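Local atomic coordinates of high affinity transport system protein p37 (Mycoplasma hyorhinis, PDB entry 3EKI), a protein that binds thiamine diphosphate outside the mycoplasma cell membrane as the lipoprotein component of a high-affinity transport system, probably delivering the cofactor for uptake. Residues A[99-104]-A[118-123]; A[48-53]-A[67-72]; A[140-145]-A[355-360]; A[203-208]-A[311-316]. All coordinates share one frame; numbering follows the deposited sequence.

Contact 1: residues A[99-104]-A[118-123]; sequences KVTPIQ and PELDFG. With CA (calcium ion), chain D.
Leu120 lays its two methyl groups against two side chains of strand 97-103. Its CD1 meets CG2 of Thr101 at 3.9 Å, the two side chains crossing at about a right angle, while its CD2 meets CD1 of Ile103 at 4.2 Å, tip to tip. Thr101 offers its methyl because OG1 is anti to the backbone N (chi1 -165°), which leaves the hydroxyl outside the contact. Leu120 and Ile103 are buried and both pack on helix 106-115, which lies in the connection from strand 97-103 to strand 122-125, a beta-alpha-beta crossover. Phe122 is backbone-bonded to Gly49, so strand 45-51 lies between the two strands, consistent with the alpha/beta lobe of a binding protein.

Residues on either side of Leu120 bind a calcium ion. Asp121 uses both carboxylate oxygens, unequally, with OD1 2.3 Å and OD2 2.7 Å from the metal. Pro118 adds its carbonyl O at 2.3 Å, waters 1 and 2 are further ligands, and Asp43 and Ser45 complete the site. Each carboxylate oxygen has a second partner, the backbone N of Thr47 for OD1 and NE of Arg349 for OD2, so the group is fixed in rotation as well as in place.

No hydrogen bond joins the two segments; methyl packing holds Leu120 against the strand, and metal coordination by the Pro118 carbonyl and the Asp121 carboxylate anchors the same loop.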
# COMPACT_ATOMS: atom_id res chain seq x y z
N LYS A 99 -1.29 -16.89 -17.31
CA LYS A 99 -1.92 -15.81 -18.06
C LYS A 99 -2.27 -14.69 -17.06
O LYS A 99 -2.22 -14.96 -15.88
CB LYS A 99 -3.16 -16.26 -18.81
CG LYS A 99 -2.94 -17.45 -19.74
CD LYS A 99 -4.23 -17.73 -20.51
CE LYS A 99 -4.68 -19.17 -20.37
NZ LYS A 99 -6.10 -19.32 -20.80
N VAL A 100 -2.62 -13.52 -17.56
CA VAL A 100 -3.22 -12.46 -16.77
C VAL A 100 -4.53 -12.05 -17.44
O VAL A 100 -4.76 -12.28 -18.63
CB VAL A 100 -2.35 -11.20 -16.56
CG1 VAL A 100 -1.10 -11.52 -15.77
CG2 VAL A 100 -1.98 -10.55 -17.89
N THR A 101 -5.37 -11.45 -16.61
CA THR A 101 -6.64 -10.89 -17.05
C THR A 101 -6.78 -9.52 -16.39
O THR A 101 -6.38 -9.39 -15.21
CB THR A 101 -7.77 -11.89 -16.78
OG1 THR A 101 -8.94 -11.49 -17.51
CG2 THR A 101 -8.17 -11.91 -15.31
N PRO A 102 -7.25 -8.48 -17.08
CA PRO A 102 -7.43 -7.18 -16.43
C PRO A 102 -8.57 -7.20 -15.43
O PRO A 102 -9.62 -7.77 -15.70
CB PRO A 102 -7.82 -6.24 -17.58
CG PRO A 102 -8.41 -7.14 -18.62
CD PRO A 102 -7.61 -8.41 -18.50
N ILE A 103 -8.34 -6.55 -14.29
CA ILE A 103 -9.36 -6.41 -13.26
C ILE A 103 -9.57 -4.94 -12.90
O ILE A 103 -8.62 -4.20 -12.63
CB ILE A 103 -9.01 -7.20 -11.99
CG1 ILE A 103 -8.75 -8.68 -12.26
CG2 ILE A 103 -10.10 -7.01 -10.94
CD1 ILE A 103 -9.97 -9.40 -12.80
N GLN A 104 -10.85 -4.56 -12.91
CA GLN A 104 -11.21 -3.14 -12.77
C GLN A 104 -10.81 -2.57 -11.42
O GLN A 104 -10.25 -1.47 -11.34
CB GLN A 104 -12.71 -3.01 -13.06
CG GLN A 104 -13.18 -3.68 -14.34
CD GLN A 104 -13.57 -5.13 -14.28
OE1 GLN A 104 -12.81 -6.04 -14.62
NE2 GLN A 104 -14.81 -5.41 -13.86
N PRO A 118 -12.60 -21.09 -12.68
CA PRO A 118 -11.21 -21.24 -13.16
C PRO A 118 -10.72 -20.19 -14.14
O PRO A 118 -9.53 -20.17 -14.47
CB PRO A 118 -11.22 -22.61 -13.86
CG PRO A 118 -12.40 -23.33 -13.28
CD PRO A 118 -13.43 -22.27 -12.99
N GLU A 119 -11.54 -19.27 -14.63
CA GLU A 119 -11.06 -18.19 -15.48
C GLU A 119 -10.24 -17.16 -14.69
O GLU A 119 -9.52 -16.38 -15.33
CB GLU A 119 -12.19 -17.46 -16.20
CG GLU A 119 -12.82 -16.30 -15.45
CD GLU A 119 -14.29 -16.14 -15.78
OE1 GLU A 119 -14.67 -16.37 -16.95
OE2 GLU A 119 -15.05 -15.78 -14.85
N LEU A 120 -10.35 -17.16 -13.37
CA LEU A 120 -9.57 -16.25 -12.52
C LEU A 120 -9.17 -17.00 -11.25
O LEU A 120 -10.00 -17.34 -10.40
CB LEU A 120 -10.34 -14.98 -12.16
CG LEU A 120 -9.63 -14.06 -11.17
CD1 LEU A 120 -8.36 -13.49 -11.79
CD2 LEU A 120 -10.58 -12.97 -10.73
N ASP A 121 -7.88 -17.27 -11.13
CA ASP A 121 -7.37 -18.16 -10.09
C ASP A 121 -6.68 -17.47 -8.92
O ASP A 121 -6.62 -18.04 -7.82
CB ASP A 121 -6.39 -19.14 -10.74
CG ASP A 121 -6.98 -19.89 -11.93
OD1 ASP A 121 -6.60 -19.63 -13.08
OD2 ASP A 121 -7.92 -20.68 -11.70
N PHE A 122 -6.12 -16.28 -9.15
CA PHE A 122 -5.30 -15.67 -8.11
C PHE A 122 -5.21 -14.17 -8.35
O PHE A 122 -5.26 -13.68 -9.47
CB PHE A 122 -3.91 -16.29 -8.14
CG PHE A 122 -2.81 -15.73 -7.27
CD1 PHE A 122 -2.60 -16.24 -6.01
CD2 PHE A 122 -2.01 -14.71 -7.76
CE1 PHE A 122 -1.57 -15.72 -5.22
CE2 PHE A 122 -0.99 -14.18 -6.98
CZ PHE A 122 -0.80 -14.73 -5.73
N GLY A 123 -5.02 -13.46 -7.24
CA GLY A 123 -4.60 -12.06 -7.39
C GLY A 123 -4.01 -11.54 -6.10
O GLY A 123 -4.00 -12.22 -5.08
CA CA D . -7.53 -21.29 -14.32
O HOH W 1 -6.86 -19.92 -16.44
O HOH W 2 -8.39 -22.75 -16.21

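Contact 2: residues A[48-53]-A[67-72]; sequences FGVSEA and EVINTF
A helix packed on a parallel beta strand, as in the alpha/beta architecture of periplasmic-binding-protein lobes, frames this contact: helix 64-85 covers one side of strand 45-51, and Phe48 and Val50 of the strand face Ile69 and Phe72 of the helix. The closest approach is between the two phenylalanines, where CE2 of Phe72 lies 4.0 Å from CE2 of Phe48 and 4.1 Å from its CD2. Phe72 therefore presents one ring corner to the edge of the Phe48 ring, close to that ring's plane, and the two side chains cross at about a right angle. CG of Phe72 is anti to the backbone N (chi1 168°), which extends the ring from the helix toward the strand.

One turn back along the helix, CD1 of Ile69 comes to 4.5 Å from CG1 of Val50, a looser touch between branched aliphatic groups. Val100 of the adjacent strand 97-103 and Leu55 each pack on both of these residues, filling in around the pair.

The aromatic cluster extends beyond the two segments. Phe76 meets Phe48 edge-to-face and also touches the Phe72 ring, while Tyr375 packs on Phe72 and Phe122 on Phe48. All four residues that touch across the contact are buried and purely hydrocarbon in their side chains, and no hydrogen bond crosses between the two segments, which implies that their association here rests on dispersion and the exclusion of water.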
# COMPACT_ATOMS: atom_id res chain seq x y z
N PHE A 48 -3.73 -14.90 -13.39
CA PHE A 48 -3.62 -13.85 -12.39
C PHE A 48 -4.42 -12.60 -12.77
O PHE A 48 -4.35 -12.10 -13.90
CB PHE A 48 -2.15 -13.46 -12.22
CG PHE A 48 -1.22 -14.57 -11.75
CD1 PHE A 48 -1.65 -15.66 -11.03
CD2 PHE A 48 0.13 -14.49 -12.05
CE1 PHE A 48 -0.74 -16.64 -10.63
CE2 PHE A 48 1.04 -15.44 -11.65
CZ PHE A 48 0.59 -16.52 -10.91
N GLY A 49 -5.18 -12.03 -11.85
CA GLY A 49 -5.85 -10.77 -12.07
C GLY A 49 -4.82 -9.67 -11.84
O GLY A 49 -4.06 -9.76 -10.87
N VAL A 50 -4.80 -8.71 -12.75
CA VAL A 50 -3.94 -7.53 -12.60
C VAL A 50 -4.76 -6.29 -12.99
O VAL A 50 -5.69 -6.38 -13.77
CB VAL A 50 -2.65 -7.53 -13.42
CG1 VAL A 50 -1.80 -8.76 -13.11
CG2 VAL A 50 -2.96 -7.43 -14.91
N SER A 51 -4.34 -5.17 -12.41
CA SER A 51 -5.09 -3.94 -12.65
C SER A 51 -5.18 -3.60 -14.14
O SER A 51 -4.16 -3.58 -14.82
CB SER A 51 -4.48 -2.74 -11.92
OG SER A 51 -5.17 -1.58 -12.38
N GLU A 52 -6.39 -3.32 -14.57
CA GLU A 52 -6.80 -2.95 -15.90
C GLU A 52 -6.08 -1.68 -16.33
O GLU A 52 -5.46 -1.64 -17.39
CB GLU A 52 -8.31 -2.74 -15.92
CG GLU A 52 -8.95 -2.60 -17.29
CD GLU A 52 -10.46 -2.73 -17.18
OE1 GLU A 52 -11.13 -1.68 -17.06
OE2 GLU A 52 -10.96 -3.88 -17.20
N ALA A 53 -6.18 -0.66 -15.50
CA ALA A 53 -5.46 0.59 -15.71
C ALA A 53 -3.98 0.36 -15.92
O ALA A 53 -3.32 0.96 -16.77
CB ALA A 53 -5.64 1.51 -14.51
N GLU A 67 4.48 -5.71 -22.14
CA GLU A 67 5.77 -6.34 -22.33
C GLU A 67 6.38 -6.85 -21.03
O GLU A 67 6.99 -7.92 -20.97
CB GLU A 67 6.72 -5.34 -22.99
CG GLU A 67 8.16 -5.83 -22.89
CD GLU A 67 8.68 -6.24 -24.26
OE1 GLU A 67 9.30 -5.38 -24.91
OE2 GLU A 67 8.46 -7.40 -24.66
N VAL A 68 6.22 -6.07 -19.97
CA VAL A 68 6.72 -6.43 -18.64
C VAL A 68 5.98 -7.69 -18.17
O VAL A 68 6.60 -8.61 -17.66
CB VAL A 68 6.53 -5.32 -17.60
CG1 VAL A 68 6.71 -5.83 -16.17
CG2 VAL A 68 7.50 -4.17 -17.82
N ILE A 69 4.67 -7.68 -18.37
CA ILE A 69 3.87 -8.79 -17.84
C ILE A 69 4.14 -10.08 -18.60
O ILE A 69 4.19 -11.14 -17.96
CB ILE A 69 2.36 -8.50 -17.83
CG1 ILE A 69 1.58 -9.34 -16.81
CG2 ILE A 69 1.75 -8.65 -19.21
CD1 ILE A 69 2.03 -9.21 -15.37
N ASN A 70 4.35 -9.97 -19.90
CA ASN A 70 4.70 -11.16 -20.68
C ASN A 70 6.03 -11.75 -20.28
O ASN A 70 6.22 -12.97 -20.18
CB ASN A 70 4.64 -10.82 -22.18
CG ASN A 70 3.18 -10.66 -22.57
OD1 ASN A 70 2.31 -11.24 -21.92
ND2 ASN A 70 2.93 -9.91 -23.64
N THR A 71 7.06 -10.94 -20.01
CA THR A 71 8.31 -11.48 -19.52
C THR A 71 8.14 -12.16 -18.18
O THR A 71 8.66 -13.22 -17.87
CB THR A 71 9.36 -10.35 -19.33
OG1 THR A 71 9.69 -9.81 -20.61
CG2 THR A 71 10.62 -10.92 -18.70
N PHE A 72 7.36 -11.46 -17.33
CA PHE A 72 7.09 -12.05 -16.03
C PHE A 72 6.40 -13.41 -16.18
O PHE A 72 6.82 -14.34 -15.49
CB PHE A 72 6.23 -11.11 -15.19
CG PHE A 72 5.63 -11.70 -13.92
CD1 PHE A 72 6.40 -11.79 -12.79
CD2 PHE A 72 4.31 -12.13 -13.91
CE1 PHE A 72 5.86 -12.31 -11.62
CE2 PHE A 72 3.77 -12.66 -12.73
CZ PHE A 72 4.56 -12.75 -11.61

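Contact 3: residues A[140-145]-A[355-360]; sequences IITPAL and LEQNLI
The direct contact between Gln357 and the strand is van der Waals: its OE1 lies 3.8 Å from CG2 of Thr142 and 4.3 Å from CB of Ala144. Beyond CG the glutamine chain is extended (chi2 -175°), carrying the amide from helix 354-369 across to strand 141-152, where it crosses the threonine side chain at about a right angle. Thr142 turns its methyl to the amide oxygen.

The hydrogen bonding is indirect. NE2 of Gln357 donates to water 3 at 3.0 Å, and the same water is 2.6 Å from OG1 of Thr142, forming a one-water bridge. NE2 also bonds to the backbone O of Val352, just before the helix, so this buried amide is gripped through its nitrogen by both water and protein. The Val352 carbonyl can only accept, which identifies that end of the amide as the nitrogen, and the two bonds together would be expected to restrain its rotation.

On the strand side, Thr142 and Ala144 pair with strand 345-349 by backbone bonds to Phe348 and Gly346. Ala144 and Leu145 both face Gly346, a classic beta bulge. Phe348 touches Ala144, Gln357 and Ile360, placing strand 345-349 beside both partners, while Ile360 continues onto Phe76 and Phe80 of helix 64-85, and Ile141 packs on helix 106-115.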
# COMPACT_ATOMS: atom_id res chain seq x y z
N ILE A 140 -13.90 -17.92 2.18
CA ILE A 140 -14.46 -18.00 0.84
C ILE A 140 -13.37 -18.02 -0.24
O ILE A 140 -13.65 -18.56 -1.31
CB ILE A 140 -15.45 -16.87 0.57
CG1 ILE A 140 -16.36 -17.05 -0.64
CG2 ILE A 140 -14.71 -15.53 0.48
CD1 ILE A 140 -17.51 -16.04 -0.61
N ILE A 141 -12.22 -17.45 0.07
CA ILE A 141 -11.01 -17.43 -0.76
C ILE A 141 -9.84 -17.72 0.16
O ILE A 141 -9.97 -17.67 1.40
CB ILE A 141 -10.83 -16.13 -1.56
CG1 ILE A 141 -10.73 -14.89 -0.68
CG2 ILE A 141 -11.94 -15.95 -2.60
CD1 ILE A 141 -10.60 -13.56 -1.40
N THR A 142 -8.66 -18.07 -0.36
CA THR A 142 -7.56 -18.56 0.43
C THR A 142 -6.29 -17.74 0.32
O THR A 142 -5.60 -17.74 -0.70
CB THR A 142 -7.22 -20.01 -0.03
OG1 THR A 142 -8.43 -20.78 0.03
CG2 THR A 142 -6.18 -20.62 0.87
N PRO A 143 -5.99 -16.97 1.36
CA PRO A 143 -4.75 -16.19 1.37
C PRO A 143 -3.56 -17.13 1.43
O PRO A 143 -3.58 -18.12 2.18
CB PRO A 143 -4.86 -15.39 2.67
CG PRO A 143 -6.32 -15.35 2.97
CD PRO A 143 -6.83 -16.71 2.54
N ALA A 144 -2.54 -16.82 0.65
CA ALA A 144 -1.37 -17.68 0.58
C ALA A 144 0.03 -17.02 0.51
O ALA A 144 1.00 -17.61 0.92
CB ALA A 144 -1.51 -18.58 -0.60
N LEU A 145 0.08 -15.84 -0.09
CA LEU A 145 1.33 -15.16 -0.33
C LEU A 145 1.34 -13.84 0.42
O LEU A 145 0.35 -13.11 0.35
CB LEU A 145 1.43 -14.91 -1.84
CG LEU A 145 2.65 -14.16 -2.40
CD1 LEU A 145 3.82 -15.12 -2.56
CD2 LEU A 145 2.40 -13.50 -3.75
N LEU A 355 -1.25 -28.25 -3.52
CA LEU A 355 0.10 -28.48 -4.00
C LEU A 355 0.46 -27.42 -5.04
O LEU A 355 1.57 -26.89 -5.00
CB LEU A 355 0.25 -29.87 -4.63
CG LEU A 355 -0.05 -31.04 -3.71
CD1 LEU A 355 -0.03 -32.35 -4.50
CD2 LEU A 355 0.95 -31.12 -2.57
N GLU A 356 -0.49 -27.13 -5.93
CA GLU A 356 -0.29 -26.08 -6.94
C GLU A 356 -0.15 -24.70 -6.30
O GLU A 356 0.72 -23.92 -6.70
CB GLU A 356 -1.43 -26.13 -7.96
CG GLU A 356 -1.15 -25.32 -9.22
CD GLU A 356 -2.19 -25.51 -10.31
OE1 GLU A 356 -3.24 -26.11 -9.99
OE2 GLU A 356 -1.97 -25.07 -11.46
N GLN A 357 -0.98 -24.41 -5.30
CA GLN A 357 -0.87 -23.11 -4.61
C GLN A 357 0.51 -22.94 -4.01
O GLN A 357 1.18 -21.92 -4.16
CB GLN A 357 -1.95 -22.99 -3.51
CG GLN A 357 -3.38 -22.89 -3.96
CD GLN A 357 -4.31 -22.64 -2.78
OE1 GLN A 357 -3.90 -21.99 -1.82
NE2 GLN A 357 -5.52 -23.14 -2.83
N ASN A 358 1.00 -23.94 -3.29
CA ASN A 358 2.30 -23.86 -2.66
C ASN A 358 3.41 -23.74 -3.69
O ASN A 358 4.40 -23.03 -3.46
CB ASN A 358 2.55 -25.06 -1.75
CG ASN A 358 1.57 -25.12 -0.59
OD1 ASN A 358 1.03 -24.11 -0.16
ND2 ASN A 358 1.30 -26.32 -0.08
N LEU A 359 3.33 -24.40 -4.85
CA LEU A 359 4.33 -24.22 -5.90
C LEU A 359 4.28 -22.81 -6.49
O LEU A 359 5.31 -22.24 -6.83
CB LEU A 359 4.10 -25.25 -7.00
CG LEU A 359 4.60 -26.66 -6.72
CD1 LEU A 359 3.91 -27.58 -7.72
CD2 LEU A 359 6.11 -26.79 -6.84
N ILE A 360 3.09 -22.25 -6.57
CA ILE A 360 2.97 -20.87 -7.09
C ILE A 360 3.58 -19.92 -6.06
O ILE A 360 4.35 -19.02 -6.47
CB ILE A 360 1.52 -20.55 -7.47
CG1 ILE A 360 1.06 -21.31 -8.73
CG2 ILE A 360 1.28 -19.06 -7.62
CD1 ILE A 360 -0.45 -21.24 -8.96
O HOH W 3 -7.82 -23.19 -0.86

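Contact 4: residues A[203-208]-A[311-316]; sequences QSVYDP and SFAWTH. With TPP (thiamine diphosphate), chain B.
Two first torsions set the meeting of Tyr206 with the 311-316 loop. Tyr206 has CG anti to the carbonyl carbon (chi1 -62°), which turns the ring so that its OH end reaches Ala313 and Trp314, and Trp314 has CG wedged between its backbone N and carbonyl carbon (chi1 59°). The two side chains cross at about a right angle, with OH of Tyr206 in the plane of the indole at its edge, 3.8 Å from CE3 of Trp314. The same OH lies 3.4 Å from CB of Ala313, a methyl that is also covered by CG2 of Val205 at 3.5 Å. Ala313 thus sits under two neighbouring side chains of the 203-208 segment, a compact junction with no hydrogen bond between the segments' own atoms.

Each indole face has its own neighbour. Over one lies the aminopyrimidine of thiamine diphosphate, with C5' 3.6 Å above the ring centre and C6' 3.3 Å from CE3 of Trp314. Against the opposite face, toward the rim, rests the carbonyl O of Ser311. That oxygen accepts from OG1 of Thr315 (2.8 Å) and from the backbone N of Trp314, which reach it from opposite faces of the carbonyl plane; the Thr315 donor stands 42° out of that plane. These bonds tie the short 3-10 turn together directly behind the indole.

Trp314 supplies a stacking surface of the thiamine diphosphate pocket, and Tyr206, Ala313 and Phe152 of strand 141-152 pack around it, the stacking of indole on pyrimidine being a common way for proteins to recognise a flat heterocycle.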
# COMPACT_ATOMS: atom_id res chain seq x y z
N GLN A 203 15.20 5.78 -5.43
CA GLN A 203 15.84 4.73 -4.66
C GLN A 203 16.57 5.23 -3.43
O GLN A 203 16.75 4.45 -2.50
CB GLN A 203 16.82 3.94 -5.54
CG GLN A 203 16.17 3.39 -6.80
CD GLN A 203 17.24 2.70 -7.65
OE1 GLN A 203 17.47 1.49 -7.55
NE2 GLN A 203 17.91 3.48 -8.49
N SER A 204 16.98 6.51 -3.42
CA SER A 204 17.77 6.97 -2.29
C SER A 204 16.99 7.01 -0.99
O SER A 204 17.61 7.16 0.07
CB SER A 204 18.31 8.39 -2.52
OG SER A 204 18.67 8.62 -3.86
N VAL A 205 15.66 6.90 -1.05
CA VAL A 205 14.89 6.97 0.21
C VAL A 205 14.59 5.59 0.79
O VAL A 205 13.89 5.43 1.78
CB VAL A 205 13.59 7.76 0.04
CG1 VAL A 205 13.90 9.24 -0.19
CG2 VAL A 205 12.74 7.21 -1.09
N TYR A 206 15.18 4.54 0.21
CA TYR A 206 14.99 3.18 0.65
C TYR A 206 16.26 2.47 1.10
O TYR A 206 17.37 2.81 0.65
CB TYR A 206 14.44 2.34 -0.51
CG TYR A 206 13.11 2.75 -1.05
CD1 TYR A 206 12.94 3.74 -2.00
CD2 TYR A 206 11.97 2.07 -0.60
CE1 TYR A 206 11.69 4.07 -2.48
CE2 TYR A 206 10.71 2.40 -1.06
CZ TYR A 206 10.58 3.40 -2.00
OH TYR A 206 9.33 3.72 -2.48
N ASP A 207 16.07 1.46 1.93
CA ASP A 207 17.11 0.53 2.32
C ASP A 207 16.72 -0.87 1.83
O ASP A 207 16.05 -1.61 2.56
CB ASP A 207 17.38 0.49 3.81
CG ASP A 207 18.52 -0.46 4.15
OD1 ASP A 207 19.10 -1.07 3.24
OD2 ASP A 207 18.84 -0.59 5.36
N PRO A 208 17.14 -1.22 0.62
CA PRO A 208 16.73 -2.52 0.06
C PRO A 208 17.23 -3.72 0.85
O PRO A 208 16.74 -4.84 0.64
CB PRO A 208 17.38 -2.52 -1.33
CG PRO A 208 18.54 -1.57 -1.22
CD PRO A 208 18.03 -0.50 -0.31
N SER A 311 4.57 8.35 0.12
CA SER A 311 4.03 8.30 -1.23
C SER A 311 4.86 9.13 -2.20
O SER A 311 4.91 8.85 -3.40
CB SER A 311 2.58 8.77 -1.20
OG SER A 311 2.40 10.03 -0.63
N PHE A 312 5.57 10.15 -1.71
CA PHE A 312 6.42 10.96 -2.58
C PHE A 312 7.54 10.13 -3.20
O PHE A 312 8.10 10.44 -4.25
CB PHE A 312 6.98 12.15 -1.79
CG PHE A 312 7.63 11.79 -0.47
CD1 PHE A 312 8.93 11.27 -0.44
CD2 PHE A 312 6.97 11.96 0.75
CE1 PHE A 312 9.54 10.92 0.74
CE2 PHE A 312 7.59 11.59 1.93
CZ PHE A 312 8.86 11.07 1.94
N ALA A 313 7.89 9.02 -2.57
CA ALA A 313 8.99 8.17 -3.01
C ALA A 313 8.69 7.50 -4.34
O ALA A 313 9.67 7.19 -5.04
CB ALA A 313 9.33 7.11 -1.98
N TRP A 314 7.45 7.30 -4.72
CA TRP A 314 7.13 6.76 -6.03
C TRP A 314 6.39 7.75 -6.91
O TRP A 314 5.69 7.36 -7.87
CB TRP A 314 6.31 5.49 -5.86
CG TRP A 314 5.02 5.53 -5.13
CD1 TRP A 314 3.81 5.92 -5.63
CD2 TRP A 314 4.80 5.17 -3.76
NE1 TRP A 314 2.86 5.82 -4.64
CE2 TRP A 314 3.44 5.36 -3.50
CE3 TRP A 314 5.64 4.69 -2.75
CZ2 TRP A 314 2.87 5.10 -2.25
CZ3 TRP A 314 5.06 4.44 -1.51
CH2 TRP A 314 3.72 4.64 -1.28
N THR A 315 6.51 9.03 -6.59
CA THR A 315 5.81 10.11 -7.27
C THR A 315 6.89 11.02 -7.86
O THR A 315 7.62 11.67 -7.13
CB THR A 315 4.90 10.92 -6.33
OG1 THR A 315 3.91 10.05 -5.73
CG2 THR A 315 4.15 12.01 -7.09
N HIS A 316 7.02 11.02 -9.18
CA HIS A 316 8.08 11.80 -9.80
C HIS A 316 7.79 13.27 -9.65
O HIS A 316 6.69 13.75 -9.90
CB HIS A 316 8.12 11.39 -11.27
CG HIS A 316 9.35 11.90 -11.96
ND1 HIS A 316 9.30 12.42 -13.24
CD2 HIS A 316 10.63 11.96 -11.57
CE1 HIS A 316 10.52 12.78 -13.60
NE2 HIS A 316 11.35 12.52 -12.61
N1' TPP B . 5.82 1.49 -4.43
C2' TPP B . 5.66 1.58 -5.77
CM2 TPP B . 6.90 1.44 -6.67
N3' TPP B . 4.44 1.76 -6.31
C4' TPP B . 3.35 1.77 -5.50
N4' TPP B . 2.14 1.86 -6.06
C5' TPP B . 3.50 1.74 -4.10
C6' TPP B . 4.79 1.61 -3.60
C7' TPP B . 2.35 1.84 -3.09
N3 TPP B . 1.72 0.56 -2.70
C2 TPP B . 1.62 -0.51 -3.49
S1 TPP B . 0.84 -1.81 -2.60
C5 TPP B . 0.64 -0.81 -1.18
C4 TPP B . 1.08 0.46 -1.50
CM4 TPP B . 1.27 1.55 -0.42
C6 TPP B . -0.08 -1.25 0.09
C7 TPP B . -1.60 -1.25 -0.13
O7 TPP B . -2.03 0.10 -0.37
PA TPP B . -3.37 0.51 -1.14
O1A TPP B . -3.30 1.95 -1.47
O2A TPP B . -3.60 -0.40 -2.31
O3A TPP B . -4.58 0.17 -0.18
PB TPP B . -5.21 1.13 0.95
O1B TPP B . -4.18 1.42 2.00
O2B TPP B . -6.42 0.29 1.51
O3B TPP B . -5.82 2.43 0.27

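In the fold
Contacts 1, 2 and 3 cluster in one part of the chain, their centres 10 to 19 Å apart, whereas contact 4 lies 23 to 30 Å from each of them. Strands 45-51 and 97-103 are parallel neighbours and join contacts 2 and 1, where Ile103 N meets Val50 O at 2.7 Å. Phe122 CZ reaches Leu145 CD2 at 4.0 Å, linking contacts 1 and 3. Along the chain contact 2 closes before contact 1 opens, and contact 4 is nested within the long loop closed by contact 3. Strand 141-152 pairs with both 345-349 and 206-207, and so probably connects the lobe holding the calcium bound by Asp121 with the Trp314 side of the ligand pocket.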